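Local coordinates for tautomerase (Advenella mimigardefordensis DPN7, PDB 6VVW), which is of unassigned function but belongs to the tautomerase (MIF) superfamily and assembles from three copies of a chain containing a beta-alpha-beta unit, at residues 83-88 with 97-102; 27-30 with 35-38. All coordinates share one frame; numbering follows the deposited sequence.

Contact 1 of 2, residues 83-88 with 97-102; sequences AINKTA and SCIRTM
Asn-85 and Ile-99 meet because their side-chain torsions send both into the gap between helix 74-92 and strand 99-106. CG of Asn-85 lies opposite its own backbone N (chi1 178°), which carries the amide from the helix flank to the strand; in Ile-99 chi1 of -72° puts CG1 beside the backbone N, and chi2 of 127°, off a staggered value, then swings CD1 toward Ala-88. The backbones are closest at this pair, with 6.6 Å from Asn-85 CA to Ile-99 CA. Asn-85 ND2 rests against the branch point of the isoleucine, 3.7 Å from Ile-99 CB, and CD1 of Ile-99 is equally near that nitrogen. Further along the helix, the methyl of Ala-88 points at the strand, and its CB lies 3.7 Å from Ile-99 CD1. CD1 thus touches both the amide nitrogen of Asn-85 and the methyl of Ala-88, while Val-62 of strand 62-69 and Val-89 of the same helix also pack on Ile-99.

No hydrogen bond joins the two segments themselves. Asn-85 ND2 donates a hydrogen bond to the carbonyl O of Asp-96, just ahead of segment 97-102, and this bond ties the amide to the connection that leads into the strand. On the helix, Thr-87 OG1 and Thr-87 N reach Ala-83 O from opposite faces of its plane, the hydroxyl at 3.2 Å.

This is the helix-on-sheet face of the beta-alpha-beta unit 62-69, 74-92, 99-106. All three touching residues are buried, which implies apolar packing around one amide that has a main-chain carbonyl as hydrogen-bond partner.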
# COMPACT_ATOMS: atom_id res chain seq x y z
N ALA A 83 4.01 15.20 -14.52
CA ALA A 83 4.46 14.36 -15.62
C ALA A 83 3.93 12.94 -15.51
O ALA A 83 3.78 12.26 -16.52
CB ALA A 83 5.98 14.33 -15.69
N ILE A 84 3.64 12.47 -14.30
CA ILE A 84 3.24 11.09 -14.07
C ILE A 84 1.75 10.92 -14.30
O ILE A 84 1.30 9.86 -14.77
CB ILE A 84 3.65 10.65 -12.65
CG1 ILE A 84 5.07 10.11 -12.64
CG2 ILE A 84 2.74 9.61 -12.11
CD1 ILE A 84 5.74 10.20 -11.28
N ASN A 85 0.96 11.95 -13.97
CA ASN A 85 -0.39 12.02 -14.50
C ASN A 85 -0.37 12.13 -16.02
O ASN A 85 -1.20 11.53 -16.70
CB ASN A 85 -1.13 13.20 -13.86
CG ASN A 85 -2.54 13.37 -14.38
OD1 ASN A 85 -2.74 13.93 -15.45
ND2 ASN A 85 -3.52 12.94 -13.60
N LYS A 86 0.60 12.87 -16.58
CA LYS A 86 0.72 12.95 -18.03
C LYS A 86 0.92 11.58 -18.65
O LYS A 86 0.24 11.20 -19.60
CB LYS A 86 1.87 13.88 -18.41
CG LYS A 86 2.06 14.10 -19.92
CD LYS A 86 2.01 15.57 -20.25
CE LYS A 86 0.56 16.06 -20.19
NZ LYS A 86 0.35 17.49 -20.56
N THR A 87 1.86 10.81 -18.10
CA THR A 87 2.19 9.50 -18.65
C THR A 87 1.04 8.52 -18.45
O THR A 87 0.65 7.80 -19.38
CB THR A 87 3.46 8.97 -17.98
OG1 THR A 87 4.58 9.76 -18.39
CG2 THR A 87 3.73 7.52 -18.35
N ALA A 88 0.51 8.47 -17.23
CA ALA A 88 -0.62 7.61 -16.95
C ALA A 88 -1.74 7.86 -17.93
O ALA A 88 -2.36 6.93 -18.45
CB ALA A 88 -1.11 7.84 -15.53
N SER A 97 -8.18 13.42 -14.46
CA SER A 97 -8.85 13.64 -13.19
C SER A 97 -8.88 12.43 -12.28
O SER A 97 -9.10 12.59 -11.07
CB SER A 97 -10.29 14.07 -13.43
OG SER A 97 -11.09 13.58 -12.36
N CYS A 98 -8.70 11.22 -12.82
CA CYS A 98 -8.99 10.00 -12.07
C CYS A 98 -7.76 9.34 -11.49
O CYS A 98 -7.88 8.27 -10.89
CB CYS A 98 -9.71 8.98 -12.96
SG CYS A 98 -8.60 7.88 -13.81
N ILE A 99 -6.60 9.96 -11.64
CA ILE A 99 -5.37 9.44 -11.07
C ILE A 99 -5.13 10.09 -9.72
O ILE A 99 -5.06 11.31 -9.62
CB ILE A 99 -4.19 9.68 -12.02
CG1 ILE A 99 -4.32 8.73 -13.23
CG2 ILE A 99 -2.88 9.52 -11.26
CD1 ILE A 99 -4.27 9.42 -14.58
N ARG A 100 -5.02 9.28 -8.69
CA ARG A 100 -4.72 9.79 -7.37
C ARG A 100 -3.32 9.33 -7.01
O ARG A 100 -3.11 8.14 -6.76
CB ARG A 100 -5.74 9.30 -6.35
CG ARG A 100 -7.03 9.94 -6.55
CD ARG A 100 -6.83 11.42 -6.78
NE ARG A 100 -8.08 12.12 -6.56
CZ ARG A 100 -8.80 12.71 -7.51
NH1 ARG A 100 -8.39 12.69 -8.76
NH2 ARG A 100 -9.94 13.30 -7.20
N THR A 101 -2.38 10.25 -7.01
CA THR A 101 -1.03 9.94 -6.58
C THR A 101 -0.86 10.34 -5.12
O THR A 101 -1.61 11.14 -4.58
CB THR A 101 -0.02 10.64 -7.46
OG1 THR A 101 -0.48 10.56 -8.81
CG2 THR A 101 1.32 9.98 -7.37
N MET A 102 0.15 9.75 -4.51
CA MET A 102 0.29 9.80 -3.06
C MET A 102 1.79 9.72 -2.78
O MET A 102 2.38 8.63 -2.88
CB MET A 102 -0.46 8.65 -2.41
CG MET A 102 -1.98 8.76 -2.43
SD MET A 102 -2.73 8.31 -3.98
CE MET A 102 -1.91 6.74 -4.18

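Contact 2 of 2, residues 27-30 with 35-38; sequences VIEQ and ALPS
Glu-29 and Ala-35 mark the nearest backbone approach, 6.0 Å between Glu-29 CA and Ala-35 CA, where helix 16-30 faces the loop that leads to strand 40-43. The backbone is helical at Glu-29, whereas segment 35-38 has no regular repeat. The CB of Glu-29 is directed at the loop, that of Ala-35 points away from the helix, and Ala-35 contributes its carbonyl: Glu-29 CG sits 3.5 Å from Ala-35 O.

Leu-36 supplies the side-chain half of the contact. In Glu-29 chi1 of -31°, off a staggered value, sets CG beside the backbone N, and the extended chain then crosses the leucine at a slant. Glu-29 CG is 3.5 Å from Leu-36 CD1, and the carboxylate oxygen Glu-29 OE2 comes to 3.3 Å from the same methyl and 3.5 Å from Leu-36 CD2. Leu-36 also packs on Gly-55 of the third subunit. Crystal neighbours touch Ala-35, Leu-36 and Pro-37, and may partly set the loop conformation.

Neither a hydrogen bond nor a salt bridge crosses between the segments. The contact is van der Waals: the aliphatic part of Glu-29 meets the Ala-35 carbonyl and Leu-36, and its OE2 meets methyls that can offer it no conventional hydrogen bond.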
# COMPACT_ATOMS: atom_id res chain seq x y z
N VAL A 27 10.24 8.65 -16.67
CA VAL A 27 9.78 9.91 -16.10
C VAL A 27 10.21 10.02 -14.64
O VAL A 27 10.38 11.13 -14.12
CB VAL A 27 8.25 10.05 -16.24
CG1 VAL A 27 7.65 10.92 -15.16
CG2 VAL A 27 7.89 10.64 -17.58
N ILE A 28 10.44 8.88 -13.98
CA ILE A 28 10.91 8.95 -12.60
C ILE A 28 12.37 9.37 -12.56
O ILE A 28 12.77 10.16 -11.70
CB ILE A 28 10.66 7.63 -11.87
CG1 ILE A 28 9.17 7.49 -11.61
CG2 ILE A 28 11.32 7.67 -10.55
CD1 ILE A 28 8.82 6.38 -10.73
N GLU A 29 13.19 8.89 -13.50
CA GLU A 29 14.48 9.53 -13.69
C GLU A 29 14.28 10.99 -14.07
O GLU A 29 14.81 11.90 -13.42
CB GLU A 29 15.28 8.87 -14.80
CG GLU A 29 15.10 7.42 -15.05
CD GLU A 29 15.58 7.10 -16.46
OE1 GLU A 29 14.92 7.56 -17.41
OE2 GLU A 29 16.65 6.45 -16.60
N GLN A 30 13.52 11.23 -15.14
CA GLN A 30 13.34 12.56 -15.70
C GLN A 30 12.87 13.55 -14.65
O GLN A 30 12.86 14.77 -14.89
CB GLN A 30 12.34 12.51 -16.86
CG GLN A 30 12.98 12.35 -18.22
CD GLN A 30 12.00 12.65 -19.32
OE1 GLN A 30 10.80 12.78 -19.08
NE2 GLN A 30 12.50 12.80 -20.53
N ALA A 35 19.08 7.60 -10.11
CA ALA A 35 19.57 7.27 -11.44
C ALA A 35 18.57 6.33 -12.11
O ALA A 35 17.73 6.76 -12.91
CB ALA A 35 20.94 6.61 -11.37
N LEU A 36 18.67 5.06 -11.76
CA LEU A 36 17.74 4.02 -12.18
C LEU A 36 17.61 2.97 -11.08
O LEU A 36 16.52 2.82 -10.54
CB LEU A 36 18.18 3.41 -13.52
CG LEU A 36 17.07 3.11 -14.51
CD1 LEU A 36 15.97 4.10 -14.36
CD2 LEU A 36 17.61 3.18 -15.91
N PRO A 37 18.70 2.28 -10.65
CA PRO A 37 18.55 1.11 -9.78
C PRO A 37 17.69 1.32 -8.55
O PRO A 37 17.31 0.36 -7.87
CB PRO A 37 19.99 0.79 -9.36
CG PRO A 37 20.83 1.40 -10.40
CD PRO A 37 20.12 2.62 -10.86
N SER A 38 17.40 2.59 -8.24
CA SER A 38 16.61 2.94 -7.07
C SER A 38 15.12 2.83 -7.33
O SER A 38 14.35 2.56 -6.41
CB SER A 38 16.95 4.37 -6.67
OG SER A 38 17.10 5.17 -7.83

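Contact 1 is core and contact 2 surface: their centres lie 8 Å and 12 Å from the centre of the chain, and all three touching residues of the first are buried, none of the second. They hold different elements, a helix against a sheet strand in 83-88 with 97-102, helical residues against a loop in 27-30 with 35-38. Neither has a hydrogen bond between its segments, yet the inner one sets an amide on apolar groups and the outer one a carboxylate on methyls. With centres about 17 Å apart, they still meet where the two helices pack, Thr-87 OG1 being 3.5 Å from Val-27 CG2.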